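Local coordinates for ABC-type branched-chain amino acid transport systems periplasmic component-like protein (Thermomonospora curvata, PDB 4N03) that probably binds fatty acids outside the cytoplasmic membrane, here palmitic acid, and delivers them to an ABC transporter, at residues 146-151 with 253-258; 157-162 with 225-230; 169-174 with 186-191; 366-371 with 398-403. All blocks are in the same frame, centred on the assembly; numbering follows the deposited sequence.

Contact 1 of 4, residues 146-151 with 253-258. With PLM (palmitic acid), chain B.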
loop_
_atom_site.group_PDB
_atom_site.type_symbol
_atom_site.label_atom_id
_atom_site.label_comp_id
_atom_site.label_asym_id
_atom_site.label_seq_id
_atom_site.Cartn_x
_atom_site.Cartn_y
_atom_site.Cartn_z
ATOM N N THR A 146 -0.708 0.423 -8.260
ATOM C CA THR A 146 0.085 1.473 -8.884
ATOM C C THR A 146 1.288 1.806 -8.012
ATOM O O THR A 146 1.341 1.465 -6.810
ATOM C CB THR A 146 -0.772 2.747 -8.977
ATOM O OG1 THR A 146 -1.249 2.976 -7.643
ATOM C CG2 THR A 146 -1.934 2.613 -9.920
ATOM N N THR A 147 2.254 2.506 -8.589
ATOM C CA THR A 147 3.286 3.167 -7.826
ATOM C C THR A 147 2.883 4.584 -7.471
ATOM O O THR A 147 1.983 5.169 -8.067
ATOM C CB THR A 147 4.613 3.112 -8.589
ATOM O OG1 THR A 147 4.442 3.542 -9.936
ATOM C CG2 THR A 147 5.154 1.718 -8.561
ATOM N N TYR A 148 3.580 5.156 -6.492
ATOM C CA TYR A 148 3.169 6.427 -5.928
ATOM C C TYR A 148 3.130 7.566 -6.907
ATOM O O TYR A 148 2.331 8.476 -6.847
ATOM C CB TYR A 148 4.078 6.819 -4.789
ATOM C CG TYR A 148 3.916 6.014 -3.540
ATOM C CD1 TYR A 148 2.660 5.807 -2.928
ATOM C CD2 TYR A 148 4.995 5.420 -2.952
ATOM C CE1 TYR A 148 2.541 5.075 -1.759
ATOM C CE2 TYR A 148 4.867 4.701 -1.774
ATOM C CZ TYR A 148 3.626 4.532 -1.170
ATOM O OH TYR A 148 3.432 3.823 0.001
ATOM N N ASP A 149 4.129 7.594 -7.812
ATOM C CA ASP A 149 4.224 8.584 -8.874
ATOM C C ASP A 149 3.012 8.563 -9.785
ATOM O O ASP A 149 2.418 9.585 -10.042
ATOM C CB ASP A 149 5.540 8.512 -9.636
ATOM C CG ASP A 149 5.965 7.150 -10.131
ATOM O OD1 ASP A 149 5.233 6.150 -9.939
ATOM O OD2 ASP A 149 7.089 7.101 -10.702
ATOM N N VAL A 150 2.653 7.366 -10.255
ATOM C CA VAL A 150 1.475 7.220 -11.080
ATOM C C VAL A 150 0.226 7.679 -10.355
ATOM O O VAL A 150 -0.614 8.352 -10.959
ATOM C CB VAL A 150 1.337 5.737 -11.506
ATOM C CG1 VAL A 150 -0.050 5.385 -12.065
ATOM C CG2 VAL A 150 2.441 5.401 -12.505
ATOM N N ASP A 151 0.074 7.395 -9.054
ATOM C CA ASP A 151 -1.079 7.903 -8.320
ATOM C C ASP A 151 -1.127 9.433 -8.309
ATOM O O ASP A 151 -2.192 9.998 -8.466
ATOM C CB ASP A 151 -1.110 7.410 -6.879
ATOM C CG ASP A 151 -1.571 5.979 -6.736
ATOM O OD1 ASP A 151 -2.223 5.438 -7.630
ATOM O OD2 ASP A 151 -1.274 5.449 -5.630
ATOM N N GLY A 253 -4.007 13.368 -0.912
ATOM C CA GLY A 253 -3.058 12.522 -0.257
ATOM C C GLY A 253 -2.733 11.262 -0.996
ATOM O O GLY A 253 -3.546 10.755 -1.764
ATOM N N SER A 254 -1.557 10.727 -0.712
ATOM C CA SER A 254 -1.194 9.409 -1.116
ATOM C C SER A 254 -2.030 8.391 -0.279
ATOM O O SER A 254 -2.721 8.734 0.661
ATOM C CB SER A 254 0.293 9.173 -0.939
ATOM O OG SER A 254 1.082 10.021 -1.760
ATOM N N ASN A 255 -1.899 7.125 -0.661
ATOM C CA ASN A 255 -2.897 6.142 -0.237
ATOM C C ASN A 255 -2.960 5.844 1.236
ATOM O O ASN A 255 -3.968 5.317 1.715
ATOM C CB ASN A 255 -2.816 4.849 -1.061
ATOM C CG ASN A 255 -1.539 4.061 -0.852
ATOM O OD1 ASN A 255 -1.012 4.026 0.240
ATOM N ND2 ASN A 255 -1.080 3.385 -1.907
ATOM N N SER A 256 -1.928 6.193 1.993
ATOM C CA SER A 256 -1.847 5.873 3.416
ATOM C C SER A 256 -1.993 7.087 4.298
ATOM O O SER A 256 -1.852 6.976 5.535
ATOM C CB SER A 256 -0.552 5.156 3.752
ATOM O OG SER A 256 0.554 6.020 3.570
ATOM N N ALA A 257 -2.333 8.235 3.739
ATOM C CA ALA A 257 -2.420 9.496 4.480
ATOM C C ALA A 257 -3.810 9.660 5.133
ATOM O O ALA A 257 -4.412 10.728 5.039
ATOM C CB ALA A 257 -2.075 10.681 3.583
ATOM N N TYR A 258 -4.320 8.609 5.774
ATOM C CA TYR A 258 -5.670 8.559 6.352
ATOM C C TYR A 258 -5.851 7.235 7.045
ATOM O O TYR A 258 -5.401 6.223 6.586
ATOM C CB TYR A 258 -6.721 8.714 5.240
ATOM C CG TYR A 258 -8.097 8.530 5.753
ATOM C CD1 TYR A 258 -8.656 9.478 6.594
ATOM C CD2 TYR A 258 -8.878 7.451 5.399
ATOM C CE1 TYR A 258 -9.937 9.276 7.135
ATOM C CE2 TYR A 258 -10.163 7.282 5.912
ATOM C CZ TYR A 258 -10.680 8.213 6.757
ATOM O OH TYR A 258 -11.959 8.077 7.287
HETATM C C1 PLM B . 5.532 3.765 2.577
HETATM O O1 PLM B . 5.495 3.394 1.374
HETATM O O2 PLM B . 6.559 3.759 3.291
HETATM C C2 PLM B . 4.224 4.078 3.266
HETATM C C3 PLM B . 3.580 2.694 3.711
HETATM C C4 PLM B . 2.164 2.835 4.219
HETATM C C5 PLM B . 1.590 1.544 4.693
HETATM C C6 PLM B . 0.114 1.518 5.145
HETATM C C7 PLM B . -0.792 1.152 3.976
HETATM C C8 PLM B . -2.269 1.275 4.227
HETATM C C9 PLM B . -3.163 0.625 3.188
HETATM C CA PLM B . -3.582 1.541 2.014
HETATM C CB PLM B . -4.233 0.632 0.896
HETATM C CC PLM B . -3.563 0.872 -0.489
HETATM C CD PLM B . -3.723 -0.272 -1.468
HETATM C CE PLM B . -3.059 -0.113 -2.830
HETATM C CF PLM B . -2.744 -1.486 -3.443
HETATM C CG PLM B . -3.893 -2.118 -4.208
HETATM O O HOH W 1 1.007 8.795 -4.199
HETATM O O HOH W 2 1.210 5.031 1.257
HETATM O O HOH W 3 -2.175 3.146 -4.533
HETATM O O HOH W 4 -1.099 7.056 -3.539
#
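Tyr148 packs directly on Asn255, and Asp151 reaches it through water, in the ligand pocket of the binding protein beside the bound palmitic acid. Earlier in the same segment, Thr146 OG1 donates to Asp151 OD1 at 2.6 Å, arriving 40° out of the carboxylate plane. Thr147, at the N-cap position of helix 148-161, gives its hydroxyl to Asp149 OD1. With CG beside its backbone N (chi1 -72°), Tyr148 sends its ring toward the ligand, and OH donates to palmitic acid O1 over a short 2.5 Å, O1 lying at the ring edge and in its plane. Tyr148 CE1 passes Asn255 ND2 at 4.0 Å, with ring and amide planes 53° apart. Tyr84 and Ser109 also hydrogen-bond the palmitic acid. One water donates to both Tyr148 OH (2.8 Å) and Asn255 OD1 and also bonds Ser256 OG. A phenylalanine in place of Tyr148 would probably leave palmitic acid O1 without this donor and the water without one of its acceptors. Asp151 OD2 accepts from two more waters; one takes the Asn255 ND2 hydrogen at 2.9 Å, the other reaches Asn255 N weakly. The Ser254-Ala257 type I turn meets the ligand chain through Ser256 CB, 3.6 Å from palmitic acid C4. Helix 179-195 packs on Tyr148 through Ser183 and Ala184, while strand 275-279 backs Asp151 and Asn255, and Thr370 of strand 370-375 bonds Asp151 OD1.

Contact 2 of 4, residues 157-162 with 225-230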
loop_
_atom_site.group_PDB
_atom_site.type_symbol
_atom_site.label_atom_id
_atom_site.label_comp_id
_atom_site.label_asym_id
_atom_site.label_seq_id
_atom_site.Cartn_x
_atom_site.Cartn_y
_atom_site.Cartn_z
ATOM N N GLN A 157 -3.961 15.154 -12.587
ATOM C CA GLN A 157 -4.808 15.270 -13.769
ATOM C C GLN A 157 -6.270 15.402 -13.359
ATOM O O GLN A 157 -7.040 16.166 -13.921
ATOM C CB GLN A 157 -4.629 14.089 -14.684
ATOM C CG GLN A 157 -5.468 14.179 -15.964
ATOM C CD GLN A 157 -5.005 15.283 -16.888
ATOM O OE1 GLN A 157 -4.018 15.126 -17.619
ATOM N NE2 GLN A 157 -5.672 16.409 -16.857
ATOM N N TRP A 158 -6.684 14.646 -12.328
ATOM C CA TRP A 158 -8.038 14.743 -11.790
ATOM C C TRP A 158 -8.327 16.105 -11.212
ATOM O O TRP A 158 -9.368 16.689 -11.486
ATOM C CB TRP A 158 -8.256 13.655 -10.746
ATOM C CG TRP A 158 -9.592 13.663 -10.071
ATOM C CD1 TRP A 158 -10.756 13.162 -10.547
ATOM C CD2 TRP A 158 -9.871 14.207 -8.787
ATOM N NE1 TRP A 158 -11.755 13.343 -9.619
ATOM C CE2 TRP A 158 -11.249 14.008 -8.545
ATOM C CE3 TRP A 158 -9.101 14.845 -7.827
ATOM C CZ2 TRP A 158 -11.864 14.410 -7.366
ATOM C CZ3 TRP A 158 -9.729 15.239 -6.631
ATOM C CH2 TRP A 158 -11.089 15.016 -6.429
ATOM N N LEU A 159 -7.391 16.659 -10.437
ATOM C CA LEU A 159 -7.591 18.018 -9.925
ATOM C C LEU A 159 -7.862 19.021 -11.043
ATOM O O LEU A 159 -8.690 19.914 -10.933
ATOM C CB LEU A 159 -6.392 18.488 -9.109
ATOM C CG LEU A 159 -6.123 17.807 -7.771
ATOM C CD1 LEU A 159 -4.813 18.277 -7.186
ATOM C CD2 LEU A 159 -7.253 18.033 -6.784
HETATM N N MSE A 160 -7.102 18.902 -12.162
HETATM C CA MSE A 160 -7.279 19.784 -13.315
HETATM C C MSE A 160 -8.608 19.543 -14.013
HETATM O O MSE A 160 -9.325 20.473 -14.382
HETATM C CB MSE A 160 -6.223 19.492 -14.363
HETATM C CG MSE A 160 -4.850 19.910 -13.932
HETATM SE SE MSE A 160 -4.545 21.778 -14.424
HETATM C CE MSE A 160 -4.584 21.252 -16.294
ATOM N N ASP A 161 -8.934 18.264 -14.193
ATOM C CA ASP A 161 -10.199 17.923 -14.836
ATOM C C ASP A 161 -11.395 18.412 -14.049
ATOM O O ASP A 161 -12.407 18.804 -14.644
ATOM C CB ASP A 161 -10.340 16.406 -14.971
ATOM C CG ASP A 161 -9.419 15.794 -15.978
ATOM O OD1 ASP A 161 -8.758 16.500 -16.761
ATOM O OD2 ASP A 161 -9.350 14.541 -15.962
ATOM N N LYS A 162 -11.271 18.442 -12.733
ATOM C CA LYS A 162 -12.336 18.901 -11.857
ATOM C C LYS A 162 -12.298 20.393 -11.570
ATOM O O LYS A 162 -13.068 20.918 -10.781
ATOM C CB LYS A 162 -12.375 18.078 -10.570
ATOM C CG LYS A 162 -12.617 16.616 -10.847
ATOM C CD LYS A 162 -13.881 16.351 -11.677
ATOM C CE LYS A 162 -14.212 14.884 -11.840
ATOM N NZ LYS A 162 -15.368 14.653 -12.735
ATOM N N ALA A 225 -3.237 24.069 -4.316
ATOM C CA ALA A 225 -3.626 22.738 -3.890
ATOM C C ALA A 225 -2.520 22.227 -3.036
ATOM O O ALA A 225 -1.357 22.606 -3.191
ATOM C CB ALA A 225 -3.852 21.807 -5.092
ATOM N N ILE A 226 -2.872 21.362 -2.080
ATOM C CA ILE A 226 -1.941 20.799 -1.107
ATOM C C ILE A 226 -1.893 19.314 -1.334
ATOM O O ILE A 226 -2.939 18.656 -1.266
ATOM C CB ILE A 226 -2.392 21.097 0.337
ATOM C CG1 ILE A 226 -2.462 22.617 0.584
ATOM C CG2 ILE A 226 -1.479 20.418 1.338
ATOM C CD1 ILE A 226 -3.186 22.987 1.870
ATOM N N LEU A 227 -0.734 18.737 -1.532
ATOM C CA LEU A 227 -0.522 17.310 -1.702
ATOM C C LEU A 227 0.245 16.814 -0.504
ATOM O O LEU A 227 1.095 17.522 0.042
ATOM C CB LEU A 227 0.246 17.006 -2.993
ATOM C CG LEU A 227 -0.584 16.998 -4.280
ATOM C CD1 LEU A 227 -1.456 18.214 -4.525
ATOM C CD2 LEU A 227 0.357 16.772 -5.458
ATOM N N LEU A 228 -0.098 15.596 -0.066
ATOM C CA LEU A 228 0.471 15.040 1.158
ATOM C C LEU A 228 0.840 13.593 0.970
ATOM O O LEU A 228 -0.026 12.756 0.720
ATOM C CB LEU A 228 -0.492 15.169 2.325
ATOM C CG LEU A 228 -0.000 14.645 3.674
ATOM C CD1 LEU A 228 1.230 15.394 4.177
ATOM C CD2 LEU A 228 -1.081 14.683 4.735
ATOM N N SER A 229 2.101 13.265 1.192
ATOM C CA SER A 229 2.570 11.892 1.227
ATOM C C SER A 229 3.200 11.639 2.560
ATOM O O SER A 229 4.358 11.922 2.822
ATOM C CB SER A 229 3.538 11.619 0.077
ATOM O OG SER A 229 2.957 11.954 -1.169
ATOM N N ALA A 230 2.341 11.178 3.471
ATOM C CA ALA A 230 2.688 10.989 4.882
ATOM C C ALA A 230 1.667 9.991 5.432
ATOM O O ALA A 230 1.044 9.241 4.659
ATOM C CB ALA A 230 2.636 12.306 5.591
#
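Helix-on-sheet packing in an alpha/beta lobe of the periplasmic binding protein fold is the setting: the last turns of helix 148-161 lie over strand 225-229, an interior strand of the mixed sheet, between strands 170-176 and 251-253. Leu159 makes the contact with a single methyl. Its chain is extended at the end, CD1 anti to CA (chi2 173°), and this carries Leu159 CD1 to 4.2 Å from Ala225 CB and 4.3 Å from Leu227 CD1. Ala225 CB and Leu227 CD1 are themselves 4.4 Å apart, so the three carbons form a nearly equilateral triangle, with the leucine from the helix set against the pair from the strand. Ala225 and Leu227 can share one partner because they are two residues apart on the strand; the side chain of Ile226 between them starts away from the helix. Leu159 CA and Ala225 CA, 8.6 Å apart, are the closest CA pair, and only 73 Å² is buried in all. Leu164 and Ile165, just beyond the helix, also lie on Leu159, and Met152 and Val156, earlier in the helix, pack on Leu227. On another side of the helix Trp158 meets Phe276 edge-to-face, and one face of its indole carries the aliphatic part of Lys162, whose CG lies 3.6 Å above the ring plane of Trp158, offset toward the rim.

Contact 3 of 4, residues 169-174 with 186-191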
loop_
_atom_site.group_PDB
_atom_site.type_symbol
_atom_site.label_atom_id
_atom_site.label_comp_id
_atom_site.label_asym_id
_atom_site.label_seq_id
_atom_site.Cartn_x
_atom_site.Cartn_y
_atom_site.Cartn_z
ATOM N N ASP A 169 -1.215 27.340 -11.920
ATOM C CA ASP A 169 -1.360 27.201 -10.464
ATOM C C ASP A 169 -0.142 26.521 -9.860
ATOM O O ASP A 169 0.710 25.946 -10.546
ATOM C CB ASP A 169 -2.627 26.421 -10.117
ATOM C CG ASP A 169 -3.899 27.247 -10.219
ATOM O OD1 ASP A 169 -3.841 28.457 -10.471
ATOM O OD2 ASP A 169 -4.966 26.606 -9.990
ATOM N N LYS A 170 -0.092 26.562 -8.542
ATOM C CA LYS A 170 0.994 26.040 -7.750
ATOM C C LYS A 170 0.504 24.924 -6.803
ATOM O O LYS A 170 -0.492 25.078 -6.043
ATOM C CB LYS A 170 1.603 27.148 -6.894
ATOM C CG LYS A 170 2.815 26.709 -6.060
ATOM C CD LYS A 170 3.350 27.850 -5.216
ATOM C CE LYS A 170 3.957 28.978 -6.013
ATOM N NZ LYS A 170 4.499 30.038 -5.079
ATOM N N LEU A 171 1.205 23.802 -6.819
ATOM C CA LEU A 171 0.968 22.690 -5.924
ATOM C C LEU A 171 1.992 22.718 -4.832
ATOM O O LEU A 171 3.172 22.833 -5.117
ATOM C CB LEU A 171 1.123 21.364 -6.710
ATOM C CG LEU A 171 0.367 21.236 -8.030
ATOM C CD1 LEU A 171 0.703 19.895 -8.661
ATOM C CD2 LEU A 171 -1.119 21.353 -7.796
ATOM N N GLY A 172 1.561 22.564 -3.577
ATOM C CA GLY A 172 2.478 22.366 -2.472
ATOM C C GLY A 172 2.453 20.954 -2.018
ATOM O O GLY A 172 1.392 20.510 -1.558
ATOM N N HIS A 173 3.580 20.250 -2.062
ATOM C CA HIS A 173 3.616 18.830 -1.729
ATOM C C HIS A 173 4.472 18.609 -0.511
ATOM O O HIS A 173 5.682 18.830 -0.506
ATOM C CB HIS A 173 4.139 18.052 -2.937
ATOM C CG HIS A 173 3.881 16.578 -2.850
ATOM N ND1 HIS A 173 3.931 15.784 -3.959
ATOM C CD2 HIS A 173 3.571 15.776 -1.786
ATOM C CE1 HIS A 173 3.677 14.540 -3.587
ATOM N NE2 HIS A 173 3.449 14.508 -2.276
ATOM N N VAL A 174 3.817 18.212 0.579
ATOM C CA VAL A 174 4.446 17.848 1.824
ATOM C C VAL A 174 4.719 16.372 1.760
ATOM O O VAL A 174 3.757 15.588 1.554
ATOM C CB VAL A 174 3.511 18.170 3.018
ATOM C CG1 VAL A 174 4.127 17.704 4.332
ATOM C CG2 VAL A 174 3.178 19.657 3.095
ATOM N N ARG A 186 7.914 12.775 -7.397
ATOM C CA ARG A 186 8.315 12.617 -8.792
ATOM C C ARG A 186 7.126 12.707 -9.714
ATOM O O ARG A 186 7.145 13.320 -10.782
ATOM C CB ARG A 186 9.090 11.318 -8.987
ATOM C CG ARG A 186 9.627 11.144 -10.387
ATOM C CD ARG A 186 10.251 9.797 -10.564
ATOM N NE ARG A 186 10.766 9.625 -11.910
ATOM C CZ ARG A 186 12.019 9.455 -12.224
ATOM N NH1 ARG A 186 12.967 9.383 -11.316
ATOM N NH2 ARG A 186 12.288 9.256 -13.468
ATOM N N GLY A 187 6.037 12.039 -9.342
ATOM C CA GLY A 187 4.792 12.106 -10.118
ATOM C C GLY A 187 4.195 13.495 -10.148
ATOM O O GLY A 187 3.812 14.004 -11.203
ATOM N N THR A 188 4.127 14.150 -8.991
ATOM C CA THR A 188 3.665 15.526 -8.941
ATOM C C THR A 188 4.432 16.406 -9.935
ATOM O O THR A 188 3.818 17.203 -10.661
ATOM C CB THR A 188 3.836 16.083 -7.533
ATOM O OG1 THR A 188 3.099 15.260 -6.631
ATOM C CG2 THR A 188 3.338 17.483 -7.421
ATOM N N LYS A 189 5.751 16.301 -9.909
ATOM C CA LYS A 189 6.593 17.166 -10.735
ATOM C C LYS A 189 6.441 16.847 -12.194
ATOM O O LYS A 189 6.486 17.774 -13.041
ATOM C CB LYS A 189 8.014 17.075 -10.265
ATOM C CG LYS A 189 8.160 17.690 -8.879
ATOM C CD LYS A 189 9.486 17.391 -8.264
ATOM C CE LYS A 189 10.560 18.140 -8.999
ATOM N NZ LYS A 189 11.740 18.026 -8.151
ATOM N N TYR A 190 6.234 15.577 -12.541
ATOM C CA TYR A 190 5.996 15.220 -13.954
ATOM C C TYR A 190 4.722 15.847 -14.433
ATOM O O TYR A 190 4.643 16.492 -15.491
ATOM C CB TYR A 190 5.980 13.714 -14.114
ATOM C CG TYR A 190 5.691 13.298 -15.533
ATOM C CD1 TYR A 190 6.701 13.319 -16.496
ATOM C CD2 TYR A 190 4.420 12.917 -15.923
ATOM C CE1 TYR A 190 6.450 12.963 -17.775
ATOM C CE2 TYR A 190 4.195 12.532 -17.244
ATOM C CZ TYR A 190 5.238 12.554 -18.178
ATOM O OH TYR A 190 5.026 12.163 -19.474
ATOM N N ALA A 191 3.657 15.634 -13.658
ATOM C CA ALA A 191 2.390 16.210 -13.999
ATOM C C ALA A 191 2.474 17.740 -14.119
ATOM O O ALA A 191 1.912 18.350 -15.028
ATOM C CB ALA A 191 1.317 15.793 -13.017
#
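Thr188 meets His173 with its hydroxyl and Leu171 with its methyl, and these three side chains make up nearly all of the 152 Å² buried. The division of labour follows from the Thr188 rotamer: at chi1 -58° OG1 stands beside the backbone N while CG2 is anti to it, which turns the hydroxyl to the imidazole and the methyl mainly to Leu171. His173 ND1 donates to Thr188 OG1 at 2.8 Å, with the oxygen at the edge of the imidazole near its plane, but an N-H...O angle of only 122° makes the bond weak. The stronger polar partner of His173 is Ser229, whose OG bonds NE2 from the neighbouring strand, so both ring nitrogens are engaged and the rotation of the ring is defined. Strand 170-176 and helix 179-195 are the first two elements of a beta-alpha-beta unit completed by strand 198-204, and the contact lies on the helix-facing side of the first strand. A leucine in place of His173 would probably deprive Ser229 OG and Thr188 OG1 of their ring-nitrogen partners within this buried layer. Two residues before His173, Leu171 points to the same side; it and Thr188 lie alongside each other, pointing opposite ways, with Leu171 CD1 3.8 Å from Thr188 CG2. Val156 of helix 148-161 also touches Leu171.

Contact 4 of 4, residues 366-371 with 398-403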
loop_
_atom_site.group_PDB
_atom_site.type_symbol
_atom_site.label_atom_id
_atom_site.label_comp_id
_atom_site.label_asym_id
_atom_site.label_seq_id
_atom_site.Cartn_x
_atom_site.Cartn_y
_atom_site.Cartn_z
ATOM N N ALA A 366 2.056 -2.846 -11.852
ATOM C CA ALA A 366 1.103 -3.919 -12.071
ATOM C C ALA A 366 -0.239 -3.438 -12.627
ATOM O O ALA A 366 -0.931 -4.224 -13.244
ATOM C CB ALA A 366 0.898 -4.652 -10.783
ATOM N N THR A 367 -0.566 -2.188 -12.394
ATOM C CA THR A 367 -1.656 -1.464 -13.004
ATOM C C THR A 367 -1.332 0.039 -12.943
ATOM O O THR A 367 -0.489 0.434 -12.143
ATOM C CB THR A 367 -3.006 -1.776 -12.334
ATOM O OG1 THR A 367 -4.012 -1.001 -12.938
ATOM C CG2 THR A 367 -2.996 -1.477 -10.834
ATOM N N ARG A 368 -2.007 0.826 -13.737
ATOM C CA ARG A 368 -1.912 2.294 -13.686
ATOM C C ARG A 368 -3.230 2.972 -13.397
ATOM O O ARG A 368 -3.377 4.159 -13.622
ATOM C CB ARG A 368 -1.226 2.889 -14.936
ATOM C CG ARG A 368 0.156 2.366 -15.118
ATOM C CD ARG A 368 0.902 3.142 -16.189
ATOM N NE ARG A 368 2.129 2.461 -16.508
ATOM C CZ ARG A 368 3.171 3.059 -17.136
ATOM N NH1 ARG A 368 3.168 4.361 -17.349
ATOM N NH2 ARG A 368 4.191 2.321 -17.415
ATOM N N LYS A 369 -4.200 2.200 -12.824
ATOM C CA LYS A 369 -5.506 2.739 -12.516
ATOM C C LYS A 369 -5.580 3.166 -11.029
ATOM O O LYS A 369 -5.245 2.397 -10.129
ATOM C CB LYS A 369 -6.560 1.697 -12.809
ATOM C CG LYS A 369 -6.603 1.320 -14.264
ATOM C CD LYS A 369 -7.781 0.505 -14.693
ATOM C CE LYS A 369 -7.623 0.093 -16.146
ATOM N NZ LYS A 369 -6.511 -0.899 -16.359
ATOM N N THR A 370 -5.975 4.408 -10.839
ATOM C CA THR A 370 -6.059 5.028 -9.526
ATOM C C THR A 370 -7.490 5.465 -9.257
ATOM O O THR A 370 -8.121 6.104 -10.091
ATOM C CB THR A 370 -5.172 6.304 -9.523
ATOM O OG1 THR A 370 -3.817 5.944 -9.843
ATOM C CG2 THR A 370 -5.225 7.067 -8.214
ATOM N N TYR A 371 -8.017 5.091 -8.073
ATOM C CA TYR A 371 -9.259 5.667 -7.537
ATOM C C TYR A 371 -8.993 6.961 -6.863
ATOM O O TYR A 371 -7.873 7.180 -6.345
ATOM C CB TYR A 371 -9.856 4.769 -6.433
ATOM C CG TYR A 371 -10.313 3.399 -6.821
ATOM C CD1 TYR A 371 -9.454 2.320 -6.782
ATOM C CD2 TYR A 371 -11.655 3.140 -7.152
ATOM C CE1 TYR A 371 -9.864 1.041 -7.096
ATOM C CE2 TYR A 371 -12.071 1.859 -7.465
ATOM C CZ TYR A 371 -11.201 0.821 -7.404
ATOM O OH TYR A 371 -11.663 -0.439 -7.723
ATOM N N TYR A 398 3.744 8.169 -19.162
ATOM C CA TYR A 398 4.818 8.451 -18.240
ATOM C C TYR A 398 5.760 7.275 -18.175
ATOM O O TYR A 398 5.373 6.114 -18.200
ATOM C CB TYR A 398 4.188 8.637 -16.853
ATOM C CG TYR A 398 5.171 8.742 -15.697
ATOM C CD1 TYR A 398 6.061 9.804 -15.541
ATOM C CD2 TYR A 398 5.203 7.762 -14.730
ATOM C CE1 TYR A 398 6.897 9.884 -14.476
ATOM C CE2 TYR A 398 6.017 7.841 -13.657
ATOM C CZ TYR A 398 6.879 8.897 -13.501
ATOM O OH TYR A 398 7.726 9.004 -12.460
ATOM N N GLN A 399 7.065 7.607 -18.109
ATOM C CA GLN A 399 8.138 6.637 -17.939
ATOM C C GLN A 399 8.405 6.360 -16.496
ATOM O O GLN A 399 8.849 7.227 -15.760
ATOM C CB GLN A 399 9.419 7.159 -18.604
ATOM C CG GLN A 399 9.289 7.524 -20.037
ATOM C CD GLN A 399 8.839 6.347 -20.842
ATOM O OE1 GLN A 399 9.666 5.457 -21.123
ATOM N NE2 GLN A 399 7.578 6.307 -21.247
ATOM N N VAL A 400 8.087 5.136 -16.055
ATOM C CA VAL A 400 8.170 4.812 -14.654
ATOM C C VAL A 400 9.599 4.318 -14.389
ATOM O O VAL A 400 10.060 3.382 -15.036
ATOM C CB VAL A 400 7.137 3.728 -14.265
ATOM C CG1 VAL A 400 7.252 3.420 -12.798
ATOM C CG2 VAL A 400 5.731 4.204 -14.603
ATOM N N PRO A 401 10.310 4.916 -13.426
ATOM C CA PRO A 401 11.657 4.429 -13.138
ATOM C C PRO A 401 11.641 3.066 -12.491
ATOM O O PRO A 401 10.646 2.696 -11.799
ATOM C CB PRO A 401 12.225 5.496 -12.184
ATOM C CG PRO A 401 11.010 6.052 -11.532
ATOM C CD PRO A 401 9.956 6.062 -12.598
ATOM N N VAL A 402 12.678 2.275 -12.665
ATOM C CA VAL A 402 12.743 0.925 -12.233
ATOM C C VAL A 402 13.839 0.738 -11.225
ATOM O O VAL A 402 15.008 0.765 -11.558
ATOM C CB VAL A 402 12.949 -0.017 -13.433
ATOM C CG1 VAL A 402 13.007 -1.456 -12.933
ATOM C CG2 VAL A 402 11.816 0.147 -14.430
ATOM N N GLY A 403 13.459 0.589 -9.947
ATOM C CA GLY A 403 14.415 0.350 -8.873
ATOM C C GLY A 403 15.040 1.582 -8.236
ATOM O O GLY A 403 15.872 1.453 -7.354
HETATM O O HOH W 5 5.686 3.767 -19.542
#
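An ST turn just ahead of strand 370-375 presents Arg368 to the C-terminal tail that follows helix 393-397. Thr367 OG1 accepts from Lys369 N at 3.2 Å, which closes the turn around Arg368. The Arg368 chain, extended from CG to NE, then reaches across to segment 398-403, where Arg368 NH1 donates to Tyr398 O at 2.9 Å. The bond is fairly straight, with an N-H...O angle of 159°, and the oxygen lies at the guanidinium edge, 9° out of its plane. A water makes a second path between the same groups, accepting from Arg368 NH2 at 3.0 Å and donating to Tyr398 O at 2.7 Å. Val400 approaches differently: its CG2 sits over one face of the guanidinium, 3.5 Å above the plane and offset toward the rim, nearest to Arg368 NH2 at 3.7 Å. The tyrosine ring itself turns to other neighbours, its OH bonding Asp149 OD2 and its ring meeting Tyr190. Arg368 NH1 has a further acceptor, Ala395 O in the last turn of helix 393-397, and the Arg368 side chain also packs on Glu391. The hydrogen-bond acceptors named here are thus neutral oxygens, two backbone carbonyls and a water, with a methyl on a face of the cation; the partial negative charge at that helix end would probably favour the positive charge at this position.

From the N terminus, contact 1 opens first, at the start of helix 148-161, and closes 102 residues later just after strand 251-253. Nested inside its loop is contact 2, from the end of the same helix to strand 225-229, and inside that lies contact 3, the short strand-to-helix closure of 169-174 with 186-191. Contact 4 follows in series, joining 366-371 to the tail. Contacts 2 and 3 meet on neighbouring strands of one sheet, linked by Leu227 N to Gly172 O; Ser254 OG joins Ser229 from contact 1. Contact 4 touches contact 1 at Thr370 and Tyr398, and contact 3 where Arg186 lies beside Pro401. Contact 1 alone reaches the ligand; the others tie together sheet, helices and tail behind it.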